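PDB 5EGN: esterase from Uncultured bacterium, which degrades N-acyl homoserine lactones, the signal molecules of bacterial quorum sensing, and is classed as a carboxylic ester hydrolase. Local coordinates for residues A[4-15]-A[73-82]; A[64-72]-A[186-194]. The protein carries 2 engineered substitutions. All coordinates share one frame; numbering follows the deposited sequence.

In the fold
From the N terminus the chain runs up strand 3-6, turns tightly and comes back along 9-16, the first two strands of the mixed sheet. Contact 1 closes the first loop, when the C-terminal part of helix 68-81 packs on this hairpin. Before that closure, residues 64-72, the lead-in and first turns of the same helix, have already opened contact 2. It closes only much later, when the chain has passed through the helices lying between residues 122 and 185 and residues 186-194 head for strand 206-211. The two closures therefore cross, their segments alternating along the sequence. Helix 68-81 is the shared element, tied by its C-terminal part to the sheet edge and by its start to the chain leaving the helical insertion.

Contact 1. Residues A[4-15]-A[73-82]; sequences VENDGVKIYYDS and DDVVAVLDAL
Val78 divides its two methyls between Tyr13 and the pair Val4 and Ile11. CG1, anti to the backbone N (chi1 176°), goes to Tyr13, while CG2 meets the other two. Among the apolar contacts, Val4 CG2 touches Val78 CG2 at 3.7 Å, and Val4 CG1 reaches on to Ala81 CB at 3.8 Å. Ile11 CG2 closes from the neighbouring strand, 4.1 Å from Val78 CG2.

Tyr13 adds a CH-pi contact. Val78 CG1 lies over one ring face, 4.2 Å from the centroid and 25° off the normal. Just past the last helical residue, Leu82 CD2 comes within 3.7 Å of Tyr13 CE2 and also reaches Ser15.

Polar groups gather at the turn end of the hairpin, where Asn6 packs against Asp73, Asp74 and Ala77. Asp74 lays its carboxylate against aliphatic carbon, OD2 lying 3.4 Å from Ile11 CD1 and OD1 3.5 Å from Asn6 CB.

The well-defined part of the joint is hydrocarbon, fitted together from Val4, Ile11, Tyr13, Val78 and Leu82; at the polar end, the buried carboxylate of Asp74 is paired with Arg54 in a salt bridge.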
# COMPACT_ATOMS: atom_id res chain seq x y z
N VAL A 4 13.25 13.36 3.23
CA VAL A 4 13.70 14.67 3.69
C VAL A 4 14.49 14.45 4.97
O VAL A 4 14.26 13.49 5.67
CB VAL A 4 12.54 15.65 3.98
CG1 VAL A 4 13.00 17.08 3.72
CG2 VAL A 4 11.33 15.34 3.13
N GLU A 5 15.42 15.34 5.27
CA GLU A 5 16.13 15.23 6.54
C GLU A 5 15.69 16.33 7.50
O GLU A 5 15.76 17.51 7.18
CB GLU A 5 17.65 15.29 6.31
CG GLU A 5 18.44 14.88 7.54
CD GLU A 5 19.91 14.67 7.24
OE1 GLU A 5 20.71 15.57 7.56
OE2 GLU A 5 20.27 13.61 6.70
N ASN A 6 15.23 15.92 8.67
CA ASN A 6 14.88 16.87 9.71
C ASN A 6 15.76 16.65 10.93
O ASN A 6 15.57 15.68 11.67
CB ASN A 6 13.39 16.77 10.07
CG ASN A 6 12.84 18.07 10.63
OD1 ASN A 6 11.81 18.57 10.17
ND2 ASN A 6 13.51 18.63 11.63
N ASP A 7 16.74 17.53 11.08
CA ASP A 7 17.65 17.52 12.22
C ASP A 7 18.38 16.19 12.34
O ASP A 7 18.67 15.71 13.44
CB ASP A 7 16.89 17.83 13.51
CG ASP A 7 17.74 18.56 14.54
OD1 ASP A 7 18.97 18.38 14.55
OD2 ASP A 7 17.16 19.31 15.36
N GLY A 8 18.69 15.59 11.19
CA GLY A 8 19.42 14.34 11.14
C GLY A 8 18.53 13.11 11.03
O GLY A 8 19.04 11.99 10.93
N VAL A 9 17.22 13.30 11.06
CA VAL A 9 16.29 12.17 10.96
C VAL A 9 15.61 12.13 9.59
O VAL A 9 14.91 13.07 9.21
CB VAL A 9 15.22 12.22 12.06
CG1 VAL A 9 14.27 11.03 11.94
CG2 VAL A 9 15.87 12.24 13.43
N LYS A 10 15.82 11.04 8.86
CA LYS A 10 15.24 10.88 7.53
C LYS A 10 13.76 10.50 7.59
O LYS A 10 13.39 9.49 8.19
CB LYS A 10 15.99 9.81 6.72
CG LYS A 10 17.50 9.92 6.76
CD LYS A 10 18.14 8.85 5.89
CE LYS A 10 19.51 8.47 6.40
NZ LYS A 10 19.43 7.77 7.72
N ILE A 11 12.93 11.33 6.97
CA ILE A 11 11.51 11.06 6.84
C ILE A 11 11.20 10.65 5.41
O ILE A 11 11.47 11.40 4.47
CB ILE A 11 10.66 12.29 7.21
CG1 ILE A 11 11.03 12.79 8.60
CG2 ILE A 11 9.18 11.97 7.12
CD1 ILE A 11 10.87 11.75 9.68
N TYR A 12 10.64 9.46 5.24
CA TYR A 12 10.24 9.00 3.91
C TYR A 12 8.86 9.53 3.56
O TYR A 12 7.98 9.63 4.42
CB TYR A 12 10.26 7.47 3.82
CG TYR A 12 9.99 6.97 2.42
CD1 TYR A 12 11.02 6.81 1.52
CD2 TYR A 12 8.70 6.67 2.00
CE1 TYR A 12 10.79 6.36 0.24
CE2 TYR A 12 8.45 6.22 0.72
CZ TYR A 12 9.50 6.06 -0.15
OH TYR A 12 9.27 5.61 -1.43
N TYR A 13 8.68 9.85 2.29
CA TYR A 13 7.39 10.33 1.80
C TYR A 13 7.21 9.94 0.35
O TYR A 13 8.19 9.72 -0.36
CB TYR A 13 7.29 11.85 1.95
CG TYR A 13 8.19 12.62 1.01
CD1 TYR A 13 9.53 12.83 1.30
CD2 TYR A 13 7.70 13.14 -0.18
CE1 TYR A 13 10.35 13.53 0.44
CE2 TYR A 13 8.51 13.85 -1.05
CZ TYR A 13 9.84 14.03 -0.73
OH TYR A 13 10.66 14.73 -1.59
N ASP A 14 5.97 9.85 -0.10
CA ASP A 14 5.71 9.70 -1.53
C ASP A 14 4.86 10.85 -2.03
O ASP A 14 4.00 11.37 -1.30
CB ASP A 14 5.04 8.36 -1.83
CG ASP A 14 6.01 7.19 -1.82
OD1 ASP A 14 7.17 7.38 -2.25
OD2 ASP A 14 5.61 6.09 -1.39
N SER A 15 5.10 11.26 -3.27
CA SER A 15 4.38 12.38 -3.86
C SER A 15 3.95 12.09 -5.30
O SER A 15 4.79 11.85 -6.16
CB SER A 15 5.24 13.64 -3.82
OG SER A 15 4.66 14.70 -4.56
N ASP A 73 6.89 18.78 12.81
CA ASP A 73 8.06 19.40 12.19
C ASP A 73 8.57 18.53 11.04
O ASP A 73 9.03 19.06 10.02
CB ASP A 73 9.16 19.65 13.21
CG ASP A 73 10.26 20.55 12.68
OD1 ASP A 73 10.08 21.15 11.59
OD2 ASP A 73 11.31 20.68 13.34
N ASP A 74 8.50 17.21 11.19
CA ASP A 74 8.84 16.31 10.09
C ASP A 74 7.94 16.59 8.88
O ASP A 74 8.42 16.71 7.74
CB ASP A 74 8.72 14.84 10.52
CG ASP A 74 9.73 14.46 11.58
OD1 ASP A 74 10.78 15.14 11.68
OD2 ASP A 74 9.50 13.46 12.30
N VAL A 75 6.64 16.70 9.14
CA VAL A 75 5.68 17.04 8.09
C VAL A 75 6.03 18.37 7.41
O VAL A 75 6.01 18.47 6.18
CB VAL A 75 4.24 17.13 8.64
CG1 VAL A 75 3.27 17.50 7.52
CG2 VAL A 75 3.83 15.81 9.28
N VAL A 76 6.37 19.38 8.22
CA VAL A 76 6.74 20.69 7.68
C VAL A 76 8.00 20.59 6.82
O VAL A 76 8.12 21.29 5.82
CB VAL A 76 6.95 21.73 8.81
CG1 VAL A 76 7.41 23.06 8.23
CG2 VAL A 76 5.68 21.92 9.61
N ALA A 77 8.92 19.72 7.22
CA ALA A 77 10.12 19.48 6.42
C ALA A 77 9.74 18.93 5.05
O ALA A 77 10.24 19.39 4.02
CB ALA A 77 11.05 18.51 7.13
N VAL A 78 8.85 17.94 5.05
CA VAL A 78 8.36 17.37 3.79
C VAL A 78 7.71 18.44 2.91
O VAL A 78 7.99 18.52 1.71
CB VAL A 78 7.36 16.23 4.04
CG1 VAL A 78 6.78 15.73 2.72
CG2 VAL A 78 8.02 15.10 4.80
N LEU A 79 6.86 19.27 3.51
CA LEU A 79 6.19 20.33 2.77
C LEU A 79 7.17 21.37 2.23
O LEU A 79 6.96 21.96 1.18
CB LEU A 79 5.14 21.01 3.65
CG LEU A 79 3.93 20.15 4.03
CD1 LEU A 79 3.02 20.89 5.00
CD2 LEU A 79 3.17 19.71 2.79
N ASP A 80 8.25 21.59 2.98
CA ASP A 80 9.29 22.54 2.59
C ASP A 80 10.07 22.03 1.38
O ASP A 80 10.33 22.78 0.44
CB ASP A 80 10.23 22.82 3.76
CG ASP A 80 9.62 23.72 4.80
OD1 ASP A 80 8.60 24.37 4.50
OD2 ASP A 80 10.16 23.79 5.93
N ALA A 81 10.45 20.76 1.42
CA ALA A 81 11.16 20.16 0.30
C ALA A 81 10.28 20.11 -0.95
O ALA A 81 10.76 20.24 -2.07
CB ALA A 81 11.65 18.76 0.65
N LEU A 82 8.98 19.95 -0.73
CA LEU A 82 8.02 19.86 -1.82
C LEU A 82 7.50 21.23 -2.24
O LEU A 82 6.62 21.33 -3.11
CB LEU A 82 6.85 18.95 -1.43
CG LEU A 82 7.11 17.44 -1.39
CD1 LEU A 82 5.90 16.70 -0.84
CD2 LEU A 82 7.47 16.92 -2.77

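Contact 2. Residues A[64-72]-A[186-194]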
# COMPACT_ATOMS: atom_id res chain seq x y z
N THR A 64 14.91 8.32 20.63
CA THR A 64 14.01 9.26 21.30
C THR A 64 13.64 10.44 20.41
O THR A 64 14.30 10.70 19.41
CB THR A 64 14.62 9.81 22.60
OG1 THR A 64 16.01 10.09 22.39
CG2 THR A 64 14.48 8.80 23.73
N GLY A 65 12.58 11.15 20.79
CA GLY A 65 12.13 12.31 20.04
C GLY A 65 10.82 12.06 19.33
O GLY A 65 10.71 12.27 18.12
N TYR A 66 9.82 11.62 20.08
CA TYR A 66 8.54 11.27 19.49
C TYR A 66 7.39 12.07 20.09
O TYR A 66 6.36 11.52 20.47
CB TYR A 66 8.27 9.77 19.65
CG TYR A 66 9.25 8.91 18.88
CD1 TYR A 66 9.15 8.78 17.51
CD2 TYR A 66 10.28 8.24 19.53
CE1 TYR A 66 10.04 8.00 16.80
CE2 TYR A 66 11.18 7.46 18.83
CZ TYR A 66 11.05 7.35 17.46
OH TYR A 66 11.94 6.57 16.75
N SER A 67 7.59 13.38 20.18
CA SER A 67 6.50 14.28 20.52
C SER A 67 5.71 14.58 19.26
O SER A 67 6.25 14.49 18.15
CB SER A 67 7.02 15.58 21.15
OG SER A 67 7.74 16.35 20.21
N ILE A 68 4.44 14.93 19.42
CA ILE A 68 3.59 15.24 18.27
C ILE A 68 4.12 16.48 17.55
O ILE A 68 3.98 16.61 16.33
CB ILE A 68 2.13 15.45 18.71
CG1 ILE A 68 1.63 14.23 19.48
CG2 ILE A 68 1.23 15.70 17.51
CD1 ILE A 68 1.68 12.95 18.69
N MET A 69 4.75 17.37 18.31
CA MET A 69 5.34 18.58 17.74
C MET A 69 6.48 18.23 16.79
O MET A 69 6.61 18.82 15.71
CB MET A 69 5.84 19.51 18.85
CG MET A 69 4.80 19.88 19.89
SD MET A 69 4.68 18.67 21.23
CE MET A 69 3.38 19.39 22.22
N GLU A 70 7.30 17.27 17.19
CA GLU A 70 8.43 16.83 16.36
C GLU A 70 7.94 16.14 15.08
O GLU A 70 8.51 16.34 14.00
CB GLU A 70 9.34 15.90 17.17
CG GLU A 70 10.25 16.65 18.14
CD GLU A 70 10.87 15.75 19.18
OE1 GLU A 70 10.11 15.06 19.90
OE2 GLU A 70 12.12 15.73 19.30
N HIS A 71 6.89 15.33 15.21
CA HIS A 71 6.23 14.74 14.05
C HIS A 71 5.75 15.82 13.09
O HIS A 71 5.96 15.74 11.87
CB HIS A 71 5.04 13.88 14.49
CG HIS A 71 5.41 12.51 14.97
ND1 HIS A 71 6.03 11.58 14.16
CD2 HIS A 71 5.24 11.91 16.18
CE1 HIS A 71 6.23 10.47 14.85
NE2 HIS A 71 5.76 10.64 16.07
N ALA A 72 5.10 16.83 13.66
CA ALA A 72 4.60 17.96 12.89
C ALA A 72 5.74 18.66 12.15
O ALA A 72 5.58 19.09 11.01
CB ALA A 72 3.87 18.94 13.79
N ASP A 186 7.41 9.79 26.16
CA ASP A 186 7.42 11.23 25.90
C ASP A 186 6.19 11.88 26.53
O ASP A 186 5.07 11.43 26.30
CB ASP A 186 7.47 11.50 24.39
CG ASP A 186 7.88 12.93 24.06
OD1 ASP A 186 7.23 13.87 24.55
OD2 ASP A 186 8.87 13.10 23.31
N PRO A 187 6.40 12.94 27.32
CA PRO A 187 5.30 13.67 27.96
C PRO A 187 4.35 14.32 26.96
O PRO A 187 3.29 14.82 27.35
CB PRO A 187 6.02 14.74 28.79
CG PRO A 187 7.35 14.90 28.13
CD PRO A 187 7.71 13.52 27.66
N ASN A 188 4.73 14.33 25.69
CA ASN A 188 3.85 14.78 24.62
C ASN A 188 3.81 13.76 23.50
O ASN A 188 3.66 14.11 22.32
CB ASN A 188 4.29 16.15 24.10
CG ASN A 188 4.08 17.26 25.11
OD1 ASN A 188 2.97 17.78 25.25
ND2 ASN A 188 5.13 17.62 25.83
N GLY A 189 3.94 12.49 23.87
CA GLY A 189 3.84 11.40 22.92
C GLY A 189 2.40 11.08 22.59
O GLY A 189 1.50 11.82 22.98
N VAL A 190 2.17 9.97 21.89
CA VAL A 190 0.84 9.62 21.40
C VAL A 190 -0.19 9.50 22.53
O VAL A 190 -1.36 9.81 22.35
CB VAL A 190 0.88 8.30 20.59
CG1 VAL A 190 1.37 7.14 21.45
CG2 VAL A 190 -0.49 7.99 19.99
N PHE A 191 0.26 9.07 23.71
CA PHE A 191 -0.65 8.85 24.83
C PHE A 191 -0.79 10.08 25.72
O PHE A 191 -1.85 10.31 26.30
CB PHE A 191 -0.18 7.66 25.67
CG PHE A 191 -0.38 6.33 25.00
CD1 PHE A 191 -1.65 5.83 24.78
CD2 PHE A 191 0.72 5.57 24.62
CE1 PHE A 191 -1.83 4.60 24.17
CE2 PHE A 191 0.54 4.34 24.01
CZ PHE A 191 -0.73 3.85 23.79
N ALA A 192 0.27 10.87 25.82
CA ALA A 192 0.31 11.96 26.79
C ALA A 192 -0.07 13.31 26.18
O ALA A 192 -0.43 14.24 26.91
CB ALA A 192 1.69 12.04 27.42
N TRP A 193 0.03 13.41 24.86
CA TRP A 193 -0.30 14.65 24.15
C TRP A 193 -1.73 15.10 24.45
O TRP A 193 -2.68 14.35 24.23
CB TRP A 193 -0.11 14.45 22.65
CG TRP A 193 -0.40 15.66 21.81
CD1 TRP A 193 0.41 16.75 21.64
CD2 TRP A 193 -1.56 15.89 21.01
NE1 TRP A 193 -0.19 17.65 20.79
CE2 TRP A 193 -1.39 17.14 20.39
CE3 TRP A 193 -2.73 15.16 20.76
CZ2 TRP A 193 -2.35 17.68 19.54
CZ3 TRP A 193 -3.67 15.70 19.92
CH2 TRP A 193 -3.48 16.95 19.31
N ASN A 194 -1.87 16.32 24.94
CA ASN A 194 -3.16 16.82 25.39
C ASN A 194 -3.34 18.31 25.10
O ASN A 194 -2.63 19.15 25.65
CB ASN A 194 -3.33 16.55 26.89
CG ASN A 194 -4.75 16.74 27.37
OD1 ASN A 194 -5.48 17.60 26.88
ND2 ASN A 194 -5.15 15.93 28.34
O HOH W 1 4.23 9.92 19.99
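Ile68 lies across the indole of Trp193 at about a right angle and has more surface covered here than any other residue. Its CG1 sits over one face of the five-membered ring, 3.7 Å from the centroid and 24° off the normal, in a CH-pi contact. Ile68 CB is near Trp193 CD1 at 3.6 Å, with CG2 above the NE1 side. Trp193 CG stands anti to its own backbone N (chi1 -179°), which carries the ring across to the start of the helix. There NE1 is hydrogen-bonded to Gln101 of helix 94-105, which helps to hold the ring in place.

Asn188 supplies the polar half. Its backbone O accepts from Ile68 N at 3.1 Å, a bond with an N-H...O angle of 152° that occupies an amide of the helix's first turn. The same carbonyl receives a CA-H...O contact from Ser67. On the side-chain side, the bent chain of Met69 folds over Asn188, bringing Met69 SD to 3.8 Å from Asn188 CB. Met69 CE then reaches the indole edge, 4.0 Å from Trp193 CD1.

Both backbones are locally braced. Ser67 and Glu70 form a capping box: Glu70 N donates to Ser67 OG at 3.2 Å, and Glu70 OE1 accepts from both Ser67 N and Ser67 OG. Across from them, Asp186 OD1 takes Asn188 N at 2.8 Å in an Asx turn which, with Gly189 N bonded to Asp186 O, is consistent with a turn that presents Asn188 O. A water bridges Tyr66 O to Val190 N, weakly on the valine side.

The arrangement is a capped helix N terminus docked on a loop. In this alpha/beta hydrolase fold, that loop is where the chain returns from the helices inserted between strands 110-116 and 206-211, an insertion that commonly forms the cap in this family.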